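Local coordinates for protein kinase A regulatory subunit, putative (Trypanosoma cruzi, PDB 6FTF) that binds nucleoside ligands in two cyclic nucleotide-binding domains and, as a regulatory subunit, probably restrains a cAMP-independent protein kinase A until such ligands activate it, at residues L259-F264 and Q297-D302; H42-S47 and E265-P270; F46-T51 and A180-E185. All coordinates share one frame; numbering follows the deposited sequence. Where two conformers were deposited one is given.

Contact 1. Residues L259-F264 and Q297-D302; sequences LNRRHF and QPSYVD. With EDO (1,2-ethanediol), chain D.
R261 reaches out to S299 and so ties the core of the second cyclic nucleotide-binding domain, a cupin-like roll of antiparallel strands, to the C-terminal tail that follows helix 285-293. The arginine follows N260 of strand 254-260. Its chain is extended throughout, with CG anti to the backbone N (chi1 -168°), and it ends in a guanidinium that grips the serine end-on with two nitrogens. R261 NH2 donates to the backbone oxygen S299 O at 2.9 Å in a nearly straight bond (165° at the hydrogen). R261 NH1 donates to the hydroxyl S299 OG at 3.1 Å along a more bent path of 145°. Both acceptors lie in or close to the guanidinium plane, although NH2 itself stands above the plane of the S299 carbonyl. Bonds to two different atoms of one residue fix the rotation of the group. S299 OG has a further partner in E198 O, and R261 NH2 has a weak second acceptor in N241 OD1.

The tail then bends over the arginine. V301 N sits 3.4 Å above the centre of one guanidinium face, with Y300 C nearer the rim, so the peptide between these two residues lies over that face. Nearer the R261 backbone, V301 CG2 meets R261 CG at 3.9 Å.

Beside the arginine, N260 folds back in an Asx turn, its OD1 accepting from R262 N at 3.0 Å, while its ND2 binds E200 OE2. The R262 guanidinium turns to other partners, its NH1 donating to T41 O. Where the 297-302 segment begins, a molecule of 1,2-ethanediol, probably from the crystallisation liquor, accepts from Q297 N through its O1, 2.9 Å away.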
# COMPACT_ATOMS: atom_id res chain seq x y z
N LEU A 259 -4.67 -0.09 6.70
CA LEU A 259 -3.54 0.12 5.81
C LEU A 259 -2.37 0.71 6.59
O LEU A 259 -2.53 1.70 7.31
CB LEU A 259 -3.97 1.12 4.76
CG LEU A 259 -2.91 1.52 3.75
CD1 LEU A 259 -2.57 0.38 2.81
CD2 LEU A 259 -3.35 2.74 2.96
N ASN A 260 -1.19 0.12 6.44
CA ASN A 260 -0.01 0.68 7.08
C ASN A 260 0.55 1.88 6.31
O ASN A 260 0.53 1.92 5.09
CB ASN A 260 1.07 -0.39 7.24
CG ASN A 260 2.18 0.05 8.17
OD1 ASN A 260 3.20 0.59 7.73
ND2 ASN A 260 1.97 -0.11 9.45
N ARG A 261 1.11 2.82 7.07
CA ARG A 261 1.70 4.02 6.50
C ARG A 261 2.74 3.72 5.44
O ARG A 261 2.87 4.49 4.49
CB ARG A 261 2.30 4.87 7.63
CG ARG A 261 2.68 6.26 7.24
CD ARG A 261 3.11 7.02 8.47
NE ARG A 261 3.47 8.38 8.15
CZ ARG A 261 3.90 9.26 9.07
NH1 ARG A 261 4.01 8.91 10.34
NH2 ARG A 261 4.23 10.49 8.70
N ARG A 262 3.47 2.62 5.56
CA ARG A 262 4.51 2.33 4.57
C ARG A 262 3.94 2.07 3.18
O ARG A 262 4.69 2.19 2.20
CB ARG A 262 5.39 1.16 5.02
CG ARG A 262 4.69 -0.18 5.12
CD ARG A 262 5.47 -1.16 6.03
NE ARG A 262 4.74 -2.40 6.37
CZ ARG A 262 4.93 -3.59 5.80
NH1 ARG A 262 5.82 -3.75 4.82
NH2 ARG A 262 4.23 -4.63 6.20
N HIS A 263 2.66 1.75 3.08
CA HIS A 263 2.01 1.48 1.80
C HIS A 263 1.15 2.63 1.33
O HIS A 263 0.56 2.55 0.25
CB HIS A 263 1.18 0.22 1.92
CG HIS A 263 1.99 -0.98 2.25
ND1 HIS A 263 1.72 -1.78 3.34
CD2 HIS A 263 3.10 -1.49 1.66
CE1 HIS A 263 2.62 -2.75 3.39
NE2 HIS A 263 3.48 -2.59 2.39
N PHE A 264 1.09 3.73 2.08
CA PHE A 264 0.17 4.82 1.77
C PHE A 264 0.48 5.43 0.42
O PHE A 264 -0.43 5.64 -0.40
CB PHE A 264 0.26 5.86 2.89
CG PHE A 264 -0.58 7.08 2.66
CD1 PHE A 264 -1.96 7.02 2.73
CD2 PHE A 264 0.02 8.31 2.45
CE1 PHE A 264 -2.73 8.16 2.55
CE2 PHE A 264 -0.75 9.45 2.30
CZ PHE A 264 -2.13 9.37 2.34
N GLN A 297 3.66 17.34 17.50
CA GLN A 297 5.05 17.14 17.16
C GLN A 297 5.20 16.22 15.96
O GLN A 297 4.28 15.48 15.60
CB GLN A 297 5.88 16.61 18.35
CG GLN A 297 5.68 15.14 18.64
CD GLN A 297 6.42 14.70 19.90
OE1 GLN A 297 5.78 14.38 20.92
NE2 GLN A 297 7.71 14.65 19.84
N PRO A 298 6.38 16.24 15.32
CA PRO A 298 6.56 15.47 14.09
C PRO A 298 6.44 13.97 14.28
O PRO A 298 6.64 13.40 15.36
CB PRO A 298 7.98 15.83 13.66
CG PRO A 298 8.19 17.20 14.20
CD PRO A 298 7.50 17.17 15.53
N SER A 299 6.17 13.32 13.14
CA SER A 299 6.19 11.87 12.98
C SER A 299 6.34 11.59 11.49
O SER A 299 5.53 12.07 10.69
CB SER A 299 4.88 11.25 13.48
OG SER A 299 4.80 9.89 13.12
N TYR A 300 7.35 10.81 11.12
CA TYR A 300 7.63 10.51 9.72
C TYR A 300 7.46 9.02 9.46
O TYR A 300 7.59 8.19 10.36
CB TYR A 300 9.04 10.96 9.35
CG TYR A 300 9.22 12.46 9.49
CD1 TYR A 300 8.85 13.31 8.47
CD2 TYR A 300 9.72 13.00 10.66
CE1 TYR A 300 9.00 14.67 8.61
CE2 TYR A 300 9.87 14.37 10.80
CZ TYR A 300 9.50 15.18 9.78
OH TYR A 300 9.65 16.55 9.92
N VAL A 301 7.19 8.69 8.19
CA VAL A 301 7.09 7.30 7.79
C VAL A 301 8.42 6.60 8.07
O VAL A 301 9.50 7.20 7.97
CB VAL A 301 6.71 7.21 6.30
CG1 VAL A 301 7.82 7.73 5.42
CG2 VAL A 301 6.32 5.78 5.93
N ASP A 302 8.33 5.33 8.44
CA ASP A 302 9.52 4.54 8.77
C ASP A 302 10.23 4.02 7.53
O ASP A 302 9.93 4.43 6.40
CB ASP A 302 9.14 3.36 9.68
CG ASP A 302 8.73 3.81 11.07
OD1 ASP A 302 9.08 4.94 11.46
OD2 ASP A 302 8.07 3.02 11.77
C1 EDO D . 0.50 15.06 18.89
O1 EDO D . 1.87 15.49 18.89
C2 EDO D . -0.34 15.92 19.84
O2 EDO D . 0.22 15.96 21.16

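Contact 2. Residues H42-S47 and E265-P270; sequences HNVLFS and EMCLGP
V44 and M266 meet where the loop after helix 30-42 packs on helix 264-268 of the second cyclic nucleotide-binding domain, a buried junction near the centre of the chain. Two conformers were modelled for M266 and for C267; the contacts of their side chains are those of one copy, and the closest are doubtful. The apolar part rests on the two methyls of V44. CG2 faces M266 CE, while CG1 faces C267 SG. M266 carries its sulfur to the loop on an extended chain, with CG anti to the backbone N (chi1 177°).

Polar links are few. V44 N points at M266 SD across 3.7 Å, a weak though straight hydrogen bond in this copy. One water bridges the backbones, donating to H42 O at 3.0 Å and accepting from M266 N at 3.1 Å.

Within the loop, N43 OD1 accepts from L45 N at 3.0 Å in an Asx turn, and its ND2 is taken by G106 O. S47 OG donates to V44 O at 2.8 Å, tying the short 3-10 segment to the residue that follows F46.

The loop is thus held between the two domains: N43 and L45 rest on strand 108-109, N43 and F46 touch strand 82-86, and helix 171-178 adds Q176 beside V44 and M266 and L177 beside C267.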
# COMPACT_ATOMS: atom_id res chain seq x y z
N HIS A 42 7.87 -1.30 0.98
CA HIS A 42 6.94 -0.27 0.56
C HIS A 42 6.10 -0.68 -0.63
O HIS A 42 5.25 0.09 -1.07
CB HIS A 42 7.69 1.04 0.26
CG HIS A 42 8.26 1.66 1.49
ND1 HIS A 42 9.44 1.24 2.06
CD2 HIS A 42 7.79 2.64 2.29
CE1 HIS A 42 9.68 1.95 3.15
NE2 HIS A 42 8.70 2.81 3.31
N ASN A 43 6.29 -1.88 -1.16
CA ASN A 43 5.54 -2.36 -2.30
C ASN A 43 4.46 -3.33 -1.84
O ASN A 43 4.75 -4.28 -1.11
CB ASN A 43 6.47 -3.04 -3.31
CG ASN A 43 5.74 -3.49 -4.55
OD1 ASN A 43 4.93 -4.41 -4.51
ND2 ASN A 43 6.01 -2.84 -5.67
N VAL A 44 3.23 -3.10 -2.27
CA VAL A 44 2.09 -3.82 -1.72
C VAL A 44 2.13 -5.32 -1.94
O VAL A 44 1.44 -6.05 -1.22
CB VAL A 44 0.75 -3.26 -2.24
CG1 VAL A 44 0.63 -1.78 -1.96
CG2 VAL A 44 0.56 -3.59 -3.72
N LEU A 45 2.88 -5.82 -2.92
CA LEU A 45 2.91 -7.26 -3.16
C LEU A 45 3.56 -8.03 -2.03
O LEU A 45 3.38 -9.25 -1.96
CB LEU A 45 3.69 -7.56 -4.44
CG LEU A 45 3.05 -7.05 -5.73
CD1 LEU A 45 4.02 -7.17 -6.89
CD2 LEU A 45 1.76 -7.79 -6.04
N PHE A 46 4.29 -7.36 -1.15
CA PHE A 46 5.03 -8.00 -0.06
C PHE A 46 4.49 -7.63 1.31
O PHE A 46 5.13 -7.90 2.32
CB PHE A 46 6.52 -7.65 -0.19
CG PHE A 46 7.07 -7.88 -1.57
CD1 PHE A 46 7.55 -9.11 -1.96
CD2 PHE A 46 7.04 -6.87 -2.49
CE1 PHE A 46 8.02 -9.30 -3.25
CE2 PHE A 46 7.50 -7.05 -3.78
CZ PHE A 46 7.98 -8.26 -4.16
N SER A 47 3.28 -7.06 1.35
CA SER A 47 2.76 -6.40 2.54
C SER A 47 2.76 -7.28 3.78
O SER A 47 2.95 -6.78 4.89
CB SER A 47 1.33 -5.92 2.31
OG SER A 47 1.28 -4.92 1.32
N GLU A 265 1.74 5.78 0.17
CA GLU A 265 2.10 6.42 -1.09
C GLU A 265 1.72 5.55 -2.28
O GLU A 265 1.10 6.02 -3.24
CB GLU A 265 3.59 6.73 -1.10
CG GLU A 265 4.05 7.51 -2.32
CD GLU A 265 3.41 8.89 -2.38
OE1 GLU A 265 3.25 9.51 -1.31
OE2 GLU A 265 3.08 9.34 -3.50
N MET A 266 2.06 4.27 -2.23
CA MET A 266 1.81 3.41 -3.38
C MET A 266 0.32 3.25 -3.63
O MET A 266 -0.13 3.30 -4.78
CB MET A 266 2.48 2.05 -3.24
CG MET A 266 2.16 1.12 -4.42
SD MET A 266 3.31 -0.26 -4.62
CE MET A 266 2.27 -1.29 -5.61
N CYS A 267 -0.46 3.03 -2.59
CA CYS A 267 -1.87 2.65 -2.71
C CYS A 267 -2.78 3.85 -2.90
O CYS A 267 -3.80 3.78 -3.59
CB CYS A 267 -2.33 1.99 -1.41
SG CYS A 267 -1.60 0.43 -1.10
N LEU A 268 -2.48 4.92 -2.18
CA LEU A 268 -3.40 6.05 -2.11
C LEU A 268 -2.81 7.32 -2.69
O LEU A 268 -3.50 8.34 -2.71
CB LEU A 268 -3.89 6.28 -0.68
CG LEU A 268 -4.77 5.16 -0.11
CD1 LEU A 268 -5.23 5.53 1.27
CD2 LEU A 268 -5.98 4.86 -1.01
N GLY A 269 -1.59 7.26 -3.23
CA GLY A 269 -1.01 8.38 -3.92
C GLY A 269 -1.97 9.05 -4.88
O GLY A 269 -2.09 10.28 -4.91
N PRO A 270 -2.70 8.27 -5.68
CA PRO A 270 -3.62 8.87 -6.65
C PRO A 270 -4.81 9.61 -6.02
O PRO A 270 -5.49 10.36 -6.74
CB PRO A 270 -4.08 7.68 -7.50
CG PRO A 270 -3.02 6.66 -7.32
CD PRO A 270 -2.52 6.82 -5.92
O HOH W 1 4.27 2.85 -0.58

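Contact 3. Residues F46-T51 and A180-E185; sequences FSFLNT and ALSSEE
S47 and A180, with CA atoms 5.5 Å apart, mark the closest backbone approach between a type I beta turn running from F46 to L49, closed by L49 N donating to F46 O at 3.2 Å, and the segment 180-185.

F48 carries most of the contact. Its CG lies anti to the carbonyl carbon (chi1 -63°), and the outer end of the ring comes obliquely against the backbone of 180-182. Its CZ atom is 3.4 Å from L181 O and 3.7 Å from A180 O, so two successive carbonyl oxygens lie close to the tip of the ring. On the neighbouring ring atom, F48 CE1 meets S182 CB at 3.8 Å.

S47 adds a smaller contact of its own with A180. Its OG touches A180 CA at 3.5 Å and A180 CB at 3.6 Å, while the hydroxyl keeps its hydrogen bond to V44 O. The alanine methyl, although it comes against S47, is directed mainly away and packs on L259 and H263 as well.

The contact joins the loop leading into helix 51-60, where N50 OD1 caps D53 N, to the edge strand of the second cyclic nucleotide-binding domain, which pairs with strand 254-260 through S182 and K258. R152 of helix 149-160 also touches F48. With its C-H tip near two carbonyl oxygens and S182 CB at its side, the ring is probably held by van der Waals contact with a modest electrostatic contribution, without the directional grip of a hydrogen bond.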
# COMPACT_ATOMS: atom_id res chain seq x y z
N PHE A 46 4.29 -7.36 -1.15
CA PHE A 46 5.03 -8.00 -0.06
C PHE A 46 4.49 -7.63 1.31
O PHE A 46 5.13 -7.90 2.32
CB PHE A 46 6.52 -7.65 -0.19
CG PHE A 46 7.07 -7.88 -1.57
CD1 PHE A 46 7.55 -9.11 -1.96
CD2 PHE A 46 7.04 -6.87 -2.49
CE1 PHE A 46 8.02 -9.30 -3.25
CE2 PHE A 46 7.50 -7.05 -3.78
CZ PHE A 46 7.98 -8.26 -4.16
N SER A 47 3.28 -7.06 1.35
CA SER A 47 2.76 -6.40 2.54
C SER A 47 2.76 -7.28 3.78
O SER A 47 2.95 -6.78 4.89
CB SER A 47 1.33 -5.92 2.31
OG SER A 47 1.28 -4.92 1.32
N PHE A 48 2.42 -8.56 3.63
CA PHE A 48 2.22 -9.43 4.78
C PHE A 48 3.34 -10.43 4.99
O PHE A 48 3.19 -11.37 5.77
CB PHE A 48 0.79 -10.02 4.76
CG PHE A 48 -0.26 -8.94 4.87
CD1 PHE A 48 -0.54 -8.36 6.10
CD2 PHE A 48 -0.87 -8.41 3.73
CE1 PHE A 48 -1.43 -7.31 6.21
CE2 PHE A 48 -1.76 -7.37 3.83
CZ PHE A 48 -2.05 -6.81 5.07
N LEU A 49 4.49 -10.22 4.37
CA LEU A 49 5.68 -11.01 4.67
C LEU A 49 6.38 -10.45 5.90
O LEU A 49 6.51 -9.24 6.07
CB LEU A 49 6.65 -10.97 3.49
CG LEU A 49 6.18 -11.63 2.20
CD1 LEU A 49 7.35 -11.70 1.23
CD2 LEU A 49 5.61 -13.02 2.43
N ASN A 50 6.90 -11.35 6.72
CA ASN A 50 7.69 -10.93 7.87
C ASN A 50 9.12 -10.60 7.45
O ASN A 50 9.53 -10.79 6.30
CB ASN A 50 7.63 -11.98 8.98
CG ASN A 50 8.23 -13.32 8.58
OD1 ASN A 50 9.22 -13.40 7.86
ND2 ASN A 50 7.66 -14.40 9.11
N THR A 51 9.90 -10.09 8.41
CA THR A 51 11.24 -9.60 8.10
C THR A 51 12.14 -10.70 7.54
O THR A 51 12.88 -10.47 6.57
CB THR A 51 11.87 -8.97 9.35
OG1 THR A 51 11.04 -7.88 9.77
CG2 THR A 51 13.29 -8.47 9.07
N ALA A 180 -2.73 -4.51 0.27
CA ALA A 180 -2.10 -3.98 1.48
C ALA A 180 -3.06 -3.91 2.66
O ALA A 180 -2.66 -3.43 3.73
CB ALA A 180 -1.51 -2.59 1.20
N LEU A 181 -4.30 -4.39 2.54
CA LEU A 181 -5.29 -4.26 3.60
C LEU A 181 -5.38 -5.53 4.44
O LEU A 181 -5.26 -6.65 3.94
CB LEU A 181 -6.67 -3.96 3.04
CG LEU A 181 -6.84 -2.61 2.35
CD1 LEU A 181 -8.22 -2.51 1.74
CD2 LEU A 181 -6.61 -1.46 3.30
N SER A 182 -5.65 -5.32 5.72
CA SER A 182 -6.09 -6.37 6.62
C SER A 182 -7.30 -5.84 7.37
O SER A 182 -7.67 -4.69 7.22
CB SER A 182 -4.98 -6.81 7.58
OG SER A 182 -4.61 -5.75 8.44
N SER A 183 -7.96 -6.71 8.12
CA SER A 183 -9.18 -6.32 8.81
C SER A 183 -8.95 -6.29 10.32
O SER A 183 -8.18 -7.08 10.86
CB SER A 183 -10.32 -7.28 8.48
OG SER A 183 -10.64 -7.19 7.10
N GLU A 184 -9.64 -5.38 11.00
CA GLU A 184 -9.62 -5.35 12.46
C GLU A 184 -10.98 -4.90 12.93
O GLU A 184 -11.56 -3.96 12.37
CB GLU A 184 -8.53 -4.41 12.97
CG GLU A 184 -8.40 -4.50 14.48
CD GLU A 184 -7.18 -3.79 15.05
OE1 GLU A 184 -6.94 -3.95 16.26
OE2 GLU A 184 -6.48 -3.08 14.30
N GLU A 185 -11.48 -5.55 13.97
CA GLU A 185 -12.78 -5.25 14.55
C GLU A 185 -12.60 -4.68 15.95
O GLU A 185 -11.62 -4.98 16.64
CB GLU A 185 -13.67 -6.50 14.59
CG GLU A 185 -13.82 -7.15 13.24
CD GLU A 185 -15.00 -8.11 13.11
OE1 GLU A 185 -15.91 -8.11 13.97
OE2 GLU A 185 -15.01 -8.88 12.12

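Overall arrangement
Contacts 2 and 3 leave from one loop, sharing F46 and S47, and fasten it to two parts of the second cyclic nucleotide-binding domain: helix 264-268 and strand 181-186. Contact 1 pins the C-terminal tail to the residues that follow N260 of strand 254-260. Contact 2 is buried near the chain centre and mostly apolar, with sulfur atoms and a bridging water; contact 3 is also largely buried but sets an exposed phenylalanine against backbone; contact 1, partly open, relies on charged hydrogen bonding. The three meet around S47 and A180: R262 reaches the S47 carbonyl through a weak bond, H263 lies against the S47 hydroxyl, and A180 touches V44, L259 and C267. Strands 254-260 and 181-186 are neighbours in one sheet, linking contacts 1 and 3.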